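Local atomic coordinates of ribose 5-phosphate isomerase (Trypanosoma cruzi, PDB entry 3M1P), a protein that probably interconverts ribose 5-phosphate and ribulose 5-phosphate, as a type B isomerase of the LacAB/RpiB family. Residues T9-F14 / P38-V44; S99-A105 / F127-S133. The protein carries 1 engineered substitution. All blocks are in the same frame, centred on the assembly; numbering follows the deposited sequence. Where two conformers were deposited one is given.

Contact 1 of 2, residues T9-F14 / P38-V44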
ATOM      1  N   THR A   9      -8.941   7.759 -18.767  1.00 20.43           N
ATOM      2  CA  THR A   9      -9.545   6.849 -17.785  1.00 21.83           C
ATOM      3  C   THR A   9     -10.364   5.779 -18.504  1.00 22.90           C
ATOM      4  O   THR A   9     -10.611   5.883 -19.713  1.00 23.01           O
ATOM      5  CB  THR A   9     -10.492   7.581 -16.755  1.00 21.52           C
ATOM      6  OG1 THR A   9     -11.737   7.917 -17.376  1.00 22.26           O
ATOM      7  CG2 THR A   9      -9.873   8.833 -16.192  1.00 20.72           C
ATOM      8  N   ASP A  10     -10.771   4.749 -17.770  1.00 24.11           N
ATOM      9  CA  ASP A  10     -11.883   3.914 -18.216  1.00 25.69           C
ATOM     10  C   ASP A  10     -13.144   4.297 -17.418  1.00 26.21           C
ATOM     11  O   ASP A  10     -13.167   5.359 -16.788  1.00 26.30           O
ATOM     12  CB  ASP A  10     -11.544   2.414 -18.173  1.00 25.77           C
ATOM     13  CG  ASP A  10     -11.328   1.885 -16.768  1.00 28.11           C
ATOM     14  OD1 ASP A  10     -11.231   2.687 -15.806  1.00 28.25           O
ATOM     15  OD2 ASP A  10     -11.269   0.638 -16.633  1.00 31.43           O
ATOM     16  N   HIS A  11     -14.177   3.460 -17.454  1.00 27.06           N
ATOM     17  CA  HIS A  11     -15.476   3.807 -16.862  1.00 28.33           C
ATOM     18  C   HIS A  11     -15.485   4.068 -15.347  1.00 28.68           C
ATOM     19  O   HIS A  11     -15.955   5.125 -14.939  1.00 29.08           O
ATOM     20  CB  HIS A  11     -16.570   2.805 -17.267  1.00 28.82           C
ATOM     21  CG  HIS A  11     -16.091   1.388 -17.350  1.00 31.14           C
ATOM     22  ND1 HIS A  11     -16.630   0.374 -16.587  1.00 33.26           N
ATOM     23  CD2 HIS A  11     -15.102   0.824 -18.084  1.00 32.41           C
ATOM     24  CE1 HIS A  11     -15.998  -0.756 -16.854  1.00 34.28           C
ATOM     25  NE2 HIS A  11     -15.068  -0.510 -17.761  1.00 34.73           N
ATOM     26  N   PRO A  12     -14.965   3.124 -14.511  1.00 28.94           N
ATOM     27  CA  PRO A  12     -15.039   3.378 -13.069  1.00 29.03           C
ATOM     28  C   PRO A  12     -14.257   4.617 -12.606  1.00 28.97           C
ATOM     29  O   PRO A  12     -14.674   5.280 -11.645  1.00 29.34           O
ATOM     30  CB  PRO A  12     -14.456   2.103 -12.444  1.00 29.32           C
ATOM     31  CG  PRO A  12     -13.643   1.468 -13.506  1.00 29.37           C
ATOM     32  CD  PRO A  12     -14.295   1.835 -14.798  1.00 28.87           C
ATOM     33  N   ALA A  13     -13.151   4.924 -13.289  1.00 28.41           N
ATOM     34  CA  ALA A  13     -12.314   6.084 -12.966  1.00 27.51           C
ATOM     35  C   ALA A  13     -12.844   7.392 -13.558  1.00 27.45           C
ATOM     36  O   ALA A  13     -12.332   8.471 -13.248  1.00 26.87           O
ATOM     37  CB  ALA A  13     -10.891   5.845 -13.419  1.00 27.59           C
ATOM     38  N   PHE A  14     -13.862   7.299 -14.416  1.00 27.70           N
ATOM     39  CA  PHE A  14     -14.518   8.497 -14.952  1.00 27.70           C
ATOM     40  C   PHE A  14     -15.055   9.408 -13.837  1.00 27.23           C
ATOM     41  O   PHE A  14     -14.945  10.626 -13.913  1.00 27.27           O
ATOM     42  CB  PHE A  14     -15.632   8.142 -15.952  1.00 28.30           C
ATOM     43  CG  PHE A  14     -16.462   9.327 -16.367  1.00 28.91           C
ATOM     44  CD1 PHE A  14     -15.987  10.225 -17.317  1.00 29.92           C
ATOM     45  CD2 PHE A  14     -17.698   9.571 -15.766  1.00 30.83           C
ATOM     46  CE1 PHE A  14     -16.744  11.340 -17.687  1.00 30.48           C
ATOM     47  CE2 PHE A  14     -18.465  10.678 -16.127  1.00 30.72           C
ATOM     48  CZ  PHE A  14     -17.980  11.563 -17.090  1.00 30.72           C
ATOM     49  N   PRO A  38     -13.025   9.216 -21.303  1.00 37.66           N
ATOM     50  CA  PRO A  38     -14.403   9.209 -21.777  1.00 38.89           C
ATOM     51  C   PRO A  38     -15.097  10.520 -21.405  1.00 40.38           C
ATOM     52  O   PRO A  38     -14.806  11.099 -20.348  1.00 40.43           O
ATOM     53  CB  PRO A  38     -15.037   8.031 -21.028  1.00 38.67           C
ATOM     54  CG  PRO A  38     -13.921   7.221 -20.536  1.00 38.02           C
ATOM     55  CD  PRO A  38     -12.781   8.150 -20.320  1.00 37.59           C
ATOM     56  N   LYS A  39     -15.978  10.996 -22.283  1.00 42.03           N
ATOM     57  CA  LYS A  39     -16.749  12.212 -22.013  1.00 43.66           C
ATOM     58  C   LYS A  39     -17.922  11.920 -21.076  1.00 44.19           C
ATOM     59  O   LYS A  39     -18.475  12.841 -20.478  1.00 44.56           O
ATOM     60  CB  LYS A  39     -17.233  12.873 -23.320  1.00 44.20           C
ATOM     61  CG  LYS A  39     -16.097  13.285 -24.281  1.00 44.60           C
ATOM     62  CD  LYS A  39     -16.522  14.356 -25.289  1.00 44.66           C
ATOM     63  CE  LYS A  39     -15.385  14.652 -26.284  1.00 46.11           C
ATOM     64  NZ  LYS A  39     -15.447  16.035 -26.862  1.00 46.48           N
ATOM     65  N   THR A  40     -18.280  10.639 -20.939  1.00 44.90           N
ATOM     66  CA  THR A  40     -19.385  10.208 -20.070  1.00 45.77           C
ATOM     67  C   THR A  40     -19.072   8.920 -19.288  1.00 46.04           C
ATOM     68  O   THR A  40     -18.004   8.327 -19.464  1.00 46.23           O
ATOM     69  CB  THR A  40     -20.698  10.032 -20.862  1.00 46.12           C
ATOM     70  OG1 THR A  40     -20.455   9.248 -22.041  1.00 46.69           O
ATOM     71  CG2 THR A  40     -21.275  11.397 -21.264  1.00 46.65           C
ATOM     72  N   ALA A  41     -20.010   8.497 -18.436  1.00 46.18           N
ATOM     73  CA  ALA A  41     -19.824   7.361 -17.507  1.00 45.97           C
ATOM     74  C   ALA A  41     -19.984   5.974 -18.148  1.00 45.85           C
ATOM     75  O   ALA A  41     -19.862   4.935 -17.465  1.00 45.87           O
ATOM     76  CB  ALA A  41     -20.772   7.503 -16.293  1.00 46.16           C
ATOM     77  N   GLU A  42     -20.257   5.974 -19.454  1.00 45.25           N
ATOM     78  CA  GLU A  42     -20.436   4.761 -20.248  1.00 44.86           C
ATOM     79  C   GLU A  42     -19.247   3.790 -20.148  1.00 43.82           C
ATOM     80  O   GLU A  42     -18.083   4.217 -20.059  1.00 43.64           O
ATOM     81  CB  GLU A  42     -20.685   5.133 -21.718  1.00 45.06           C
ATOM     82  CG  GLU A  42     -19.571   5.993 -22.364  1.00 46.17           C
ATOM     83  CD  GLU A  42     -19.687   6.090 -23.887  1.00 46.50           C
ATOM     84  OE1 GLU A  42     -20.689   6.666 -24.377  1.00 48.76           O
ATOM     85  OE2 GLU A  42     -18.770   5.601 -24.591  1.00 47.98           O
ATOM     86  N   SER A  43     -19.559   2.491 -20.162  1.00 42.27           N
ATOM     87  CA  SER A  43     -18.551   1.433 -20.151  1.00 40.68           C
ATOM     88  C   SER A  43     -17.632   1.512 -21.382  1.00 39.20           C
ATOM     89  O   SER A  43     -18.100   1.603 -22.523  1.00 39.27           O
ATOM     90  CB  SER A  43     -19.219   0.056 -20.067  1.00 41.01           C
ATOM     91  OG  SER A  43     -18.275  -0.968 -19.802  1.00 41.26           O
ATOM     92  N   VAL A  44     -16.325   1.497 -21.128  1.00 36.87           N
ATOM     93  CA  VAL A  44     -15.312   1.536 -22.177  1.00 34.56           C
ATOM     94  C   VAL A  44     -14.257   0.443 -21.948  1.00 32.99           C
ATOM     95  O   VAL A  44     -14.283  -0.250 -20.925  1.00 32.66           O
ATOM     96  CB  VAL A  44     -14.638   2.936 -22.282  1.00 34.69           C
ATOM     97  CG1 VAL A  44     -15.607   3.972 -22.868  1.00 34.65           C
ATOM     98  CG2 VAL A  44     -14.115   3.392 -20.940  1.00 34.49           C
TER
HETATM   99  O   HOH W   1     -11.987  -0.939 -19.365  1.00 27.58           O
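The backbone oxygen V44 O lies beside the imidazole of H11 and accepts a hydrogen bond from water 1 (2.9 Å). The same water donates to D10 OD2 and so bridges the two segments. The ring carbon H11 CD2 comes within 3.1 Å of V44 O. H11 NE2 is also near this oxygen, but the angle is too poor for a hydrogen bond. S43 covers one face of the imidazole. Its CA makes a CH-pi contact 4.1 Å from the centroid of the H11 ring, 28° off the normal, and its OG sits above the ring. The branch V44 CG2 packs 3.6 Å from D10 CA.

F14 covers the other part of the loop. Its CG is anti to the backbone N (chi1 171°), which lays the phenyl ring over the peptide between T40 and A41. T40 C sits over the ring centre and A41 N nearer the rim, on the same face. P38 O, which is hydrogen-bonded to Y35 OH, lies 3.3 Å from F14 CE1 at the ring edge. F14 stacks on H17 as well. Nearer the sheet, P38 CD comes to 3.1 Å from T9 OG1, whose hydroxyl bonds to D10 O.

R141 of a second subunit packs on H11 and S43. A phosphate ion beside H11, probably from the crystallisation medium, marks a pocket consistent with the sugar-phosphate site of type B ribose 5-phosphate isomerases. S43 on one face of the imidazole and the adjoining P12 CD on the other restrict how the ring can turn, while the water link ties the D10 carboxylate to the loop.

Contact 2 of 2, residues S99-A105 / F127-S133; sequences SRIHNDA and FLQTPFS
Helices 93-101 and 117-129 bring their C-terminal ends together here, and the segment after helix 117-129 crosses the end of helix 93-101. R100 fills the junction. Its chi2 (-74°) brings CD over the face of F127, a CH-pi contact 3.6 Å from the centroid of that ring. A second bend at chi3 (-55°) turns NE and the guanidinium away toward D104. S99 OG lies at the ring edge and is hydrogen-bonded to A96 O. A105 CB also packs on F127, 3.6 Å from CE1.

R100 NH1 forms a nearly straight hydrogen bond to D104 OD1 at 2.9 Å, part of a salt bridge, using the anti side of the carboxylate. R100 NH2 donates to water 2.

F132 stacks on D104: the carboxylate and ring planes are 13° apart, and D104 CB lies over the ring face. F132 CA makes a CA-H...O contact of 3.3 Å with R100 O. S133 N gives a weak bond to I101 O, while S133 OG is hydrogen-bonded to H138 ND1. I101 CG1 is tight against T130 CG2, at 3.5 Å.

The arginine charge is thus probably balanced by D104, while water 2 links R100 NH2 to L128 O in the last turn of helix 117-129 and T130 O just beyond it.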
ATOM      1  N   SER A  99       9.781   6.154  -9.965  1.00 13.81           N
ATOM      2  CA  SER A  99       9.429   5.968 -11.380  1.00 13.72           C
ATOM      3  C   SER A  99      10.009   7.087 -12.244  1.00 13.60           C
ATOM      4  O   SER A  99      10.445   6.853 -13.387  1.00 13.41           O
ATOM      5  CB  SER A  99       7.914   5.896 -11.563  1.00 12.98           C
ATOM      6  OG  SER A  99       7.301   7.161 -11.402  1.00 14.19           O
ATOM      7  N   ARG A 100      10.033   8.288 -11.671  1.00 13.38           N
ATOM      8  CA  ARG A 100      10.679   9.447 -12.290  1.00 13.84           C
ATOM      9  C   ARG A 100      12.212   9.432 -12.108  1.00 14.40           C
ATOM     10  O   ARG A 100      12.953   9.597 -13.080  1.00 14.74           O
ATOM     11  CB  ARG A 100      10.067  10.753 -11.750  1.00 13.47           C
ATOM     12  CG  ARG A 100       8.553  10.889 -11.971  1.00 12.04           C
ATOM     13  CD  ARG A 100       8.178  11.189 -13.438  1.00 12.82           C
ATOM     14  NE  ARG A 100       8.879  12.380 -13.914  1.00 13.32           N
ATOM     15  CZ  ARG A 100       9.808  12.392 -14.875  1.00 14.84           C
ATOM     16  NH1 ARG A 100      10.127  11.280 -15.544  1.00 12.32           N
ATOM     17  NH2 ARG A 100      10.402  13.540 -15.186  1.00 13.67           N
ATOM     18  N   ILE A 101      12.681   9.224 -10.872  1.00 14.85           N
ATOM     19  CA  ILE A 101      14.116   9.277 -10.556  1.00 15.18           C
ATOM     20  C   ILE A 101      14.932   8.192 -11.276  1.00 15.65           C
ATOM     21  O   ILE A 101      15.995   8.485 -11.851  1.00 16.34           O
ATOM     22  CB  ILE A 101      14.383   9.213  -9.015  1.00 15.53           C
ATOM     23  CG1 ILE A 101      13.683  10.370  -8.282  1.00 16.05           C
ATOM     24  CG2 ILE A 101      15.870   9.240  -8.713  1.00 15.41           C
ATOM     25  CD1 ILE A 101      13.715  10.289  -6.732  1.00 15.41           C
ATOM     26  N   HIS A 102      14.428   6.961 -11.264  0.50 15.35           N
ATOM     27  CA  HIS A 102      15.158   5.820 -11.817  0.50 15.20           C
ATOM     28  C   HIS A 102      14.741   5.472 -13.246  0.50 14.70           C
ATOM     29  O   HIS A 102      15.573   5.052 -14.046  0.50 14.64           O
ATOM     30  CB  HIS A 102      15.002   4.586 -10.906  0.50 15.27           C
ATOM     31  CG  HIS A 102      15.920   4.578  -9.720  0.50 15.94           C
ATOM     32  ND1 HIS A 102      16.077   5.666  -8.886  0.50 17.26           N
ATOM     33  CD2 HIS A 102      16.712   3.602  -9.213  0.50 16.31           C
ATOM     34  CE1 HIS A 102      16.944   5.370  -7.932  0.50 16.89           C
ATOM     35  NE2 HIS A 102      17.342   4.121  -8.107  0.50 17.42           N
ATOM     36  N   ASN A 103      13.458   5.632 -13.560  1.00 14.24           N
ATOM     37  CA  ASN A 103      12.917   5.142 -14.830  1.00 13.98           C
ATOM     38  C   ASN A 103      12.547   6.222 -15.831  1.00 14.18           C
ATOM     39  O   ASN A 103      12.122   5.902 -16.946  1.00 13.24           O
ATOM     40  CB  ASN A 103      11.714   4.235 -14.577  1.00 13.54           C
ATOM     41  CG  ASN A 103      12.005   3.171 -13.522  1.00 13.64           C
ATOM     42  OD1 ASN A 103      12.779   2.244 -13.759  1.00 16.63           O
ATOM     43  ND2 ASN A 103      11.423   3.325 -12.357  1.00  8.98           N
ATOM     44  N   ASP A 104      12.708   7.487 -15.422  1.00 14.42           N
ATOM     45  CA  ASP A 104      12.260   8.624 -16.223  1.00 15.23           C
ATOM     46  C   ASP A 104      10.886   8.312 -16.839  1.00 15.14           C
ATOM     47  O   ASP A 104      10.662   8.520 -18.043  1.00 15.50           O
ATOM     48  CB  ASP A 104      13.300   8.932 -17.309  1.00 15.66           C
ATOM     49  CG  ASP A 104      13.039  10.249 -18.028  1.00 16.37           C
ATOM     50  OD1 ASP A 104      12.313  11.102 -17.479  1.00 15.33           O
ATOM     51  OD2 ASP A 104      13.569  10.411 -19.156  1.00 17.43           O
ATOM     52  N   ALA A 105       9.983   7.791 -16.009  1.00 14.19           N
ATOM     53  CA  ALA A 105       8.658   7.396 -16.467  1.00 14.39           C
ATOM     54  C   ALA A 105       7.953   8.588 -17.084  1.00 14.26           C
ATOM     55  O   ALA A 105       8.054   9.696 -16.569  1.00 15.12           O
ATOM     56  CB  ALA A 105       7.826   6.822 -15.304  1.00 13.92           C
ATOM     57  N   PHE A 127       4.842  12.580  -9.096  1.00 12.92           N
ATOM     58  CA  PHE A 127       5.253  12.168 -10.428  1.00 13.63           C
ATOM     59  C   PHE A 127       5.631  13.377 -11.296  1.00 14.51           C
ATOM     60  O   PHE A 127       6.694  13.395 -11.910  1.00 14.30           O
ATOM     61  CB  PHE A 127       4.103  11.417 -11.082  1.00 13.31           C
ATOM     62  CG  PHE A 127       4.453  10.782 -12.386  1.00 13.75           C
ATOM     63  CD1 PHE A 127       5.082   9.550 -12.418  1.00 11.55           C
ATOM     64  CD2 PHE A 127       4.112  11.408 -13.598  1.00 14.64           C
ATOM     65  CE1 PHE A 127       5.390   8.943 -13.642  1.00 13.05           C
ATOM     66  CE2 PHE A 127       4.410  10.809 -14.823  1.00 14.09           C
ATOM     67  CZ  PHE A 127       5.058   9.580 -14.848  1.00 11.42           C
ATOM     68  N   LEU A 128       4.764  14.387 -11.327  1.00 15.48           N
ATOM     69  CA  LEU A 128       4.981  15.542 -12.203  1.00 16.70           C
ATOM     70  C   LEU A 128       6.135  16.417 -11.732  1.00 17.22           C
ATOM     71  O   LEU A 128       6.907  16.916 -12.554  1.00 17.39           O
ATOM     72  CB  LEU A 128       3.697  16.360 -12.375  1.00 16.19           C
ATOM     73  CG  LEU A 128       2.577  15.644 -13.133  1.00 16.44           C
ATOM     74  CD1 LEU A 128       1.286  16.438 -13.085  1.00 14.46           C
ATOM     75  CD2 LEU A 128       2.988  15.338 -14.583  1.00 15.07           C
ATOM     76  N   GLN A 129       6.274  16.552 -10.414  1.00 18.02           N
ATOM     77  CA  GLN A 129       7.299  17.425  -9.810  1.00 18.60           C
ATOM     78  C   GLN A 129       8.698  16.818  -9.668  1.00 19.46           C
ATOM     79  O   GLN A 129       9.677  17.561  -9.601  1.00 19.87           O
ATOM     80  CB  GLN A 129       6.833  17.924  -8.442  1.00 18.37           C
ATOM     81  CG  GLN A 129       5.663  18.922  -8.485  1.00 17.31           C
ATOM     82  CD  GLN A 129       5.251  19.399  -7.098  1.00 18.69           C
ATOM     83  OE1 GLN A 129       5.745  18.894  -6.085  1.00 18.06           O
ATOM     84  NE2 GLN A 129       4.326  20.367  -7.043  1.00 17.70           N
ATOM     85  N   THR A 130       8.800  15.486  -9.607  1.00 20.08           N
ATOM     86  CA  THR A 130      10.085  14.820  -9.375  1.00 20.64           C
ATOM     87  C   THR A 130      10.892  14.705 -10.667  1.00 21.10           C
ATOM     88  O   THR A 130      10.406  14.141 -11.638  1.00 21.29           O
ATOM     89  CB  THR A 130       9.902  13.399  -8.751  1.00 20.91           C
ATOM     90  OG1 THR A 130       9.052  13.481  -7.598  1.00 20.80           O
ATOM     91  CG2 THR A 130      11.234  12.810  -8.349  1.00 19.24           C
ATOM     92  N   PRO A 131      12.120  15.255 -10.686  1.00 21.86           N
ATOM     93  CA  PRO A 131      12.941  15.165 -11.902  1.00 22.46           C
ATOM     94  C   PRO A 131      13.580  13.801 -12.098  1.00 23.02           C
ATOM     95  O   PRO A 131      13.780  13.065 -11.129  1.00 22.87           O
ATOM     96  CB  PRO A 131      14.044  16.209 -11.661  1.00 22.62           C
ATOM     97  CG  PRO A 131      14.194  16.259 -10.147  1.00 22.56           C
ATOM     98  CD  PRO A 131      12.785  16.029  -9.610  1.00 21.61           C
ATOM     99  N   PHE A 132      13.894  13.470 -13.347  1.00 23.86           N
ATOM    100  CA  PHE A 132      14.746  12.313 -13.640  1.00 25.11           C
ATOM    101  C   PHE A 132      16.161  12.641 -13.168  1.00 26.16           C
ATOM    102  O   PHE A 132      16.624  13.760 -13.344  1.00 26.55           O
ATOM    103  CB  PHE A 132      14.718  11.967 -15.131  1.00 24.49           C
ATOM    104  CG  PHE A 132      15.732  10.929 -15.546  1.00 24.41           C
ATOM    105  CD1 PHE A 132      15.823   9.708 -14.881  1.00 23.33           C
ATOM    106  CD2 PHE A 132      16.573  11.163 -16.638  1.00 23.81           C
ATOM    107  CE1 PHE A 132      16.752   8.745 -15.277  1.00 23.77           C
ATOM    108  CE2 PHE A 132      17.500  10.206 -17.048  1.00 22.49           C
ATOM    109  CZ  PHE A 132      17.595   8.995 -16.358  1.00 24.59           C
ATOM    110  N   SER A 133      16.828  11.667 -12.555  1.00 27.75           N
ATOM    111  CA  SER A 133      18.136  11.886 -11.942  1.00 29.01           C
ATOM    112  C   SER A 133      19.268  12.131 -12.966  1.00 29.88           C
ATOM    113  O   SER A 133      20.221  12.852 -12.678  1.00 30.49           O
ATOM    114  CB  SER A 133      18.481  10.731 -11.003  1.00 28.59           C
ATOM    115  OG  SER A 133      18.883   9.591 -11.729  1.00 29.26           O
TER
HETATM  116  O   HOH W   2       9.149  15.574 -13.435  1.00 29.93           O

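Contact 1 closes along the chain before contact 2 opens. Their centres are 28 Å apart, on opposite sides of the chain's centre, and their nearest atoms are about 14 Å apart. Contact 1 joins the residues at the end of strand 3-9 to the loop after strand 31-35; the two strands are neighbours in the parallel sheet. Contact 2 joins the ends of helices 93-101 and 117-129, which flank strand 107-111 in sequence. Both reach the second subunit: R141 of that subunit packs on contact 1, and its I73 and Y46 pack on contact 2. H11 and H102 each lie close to a bound phosphate, consistent with pockets near the subunit interface.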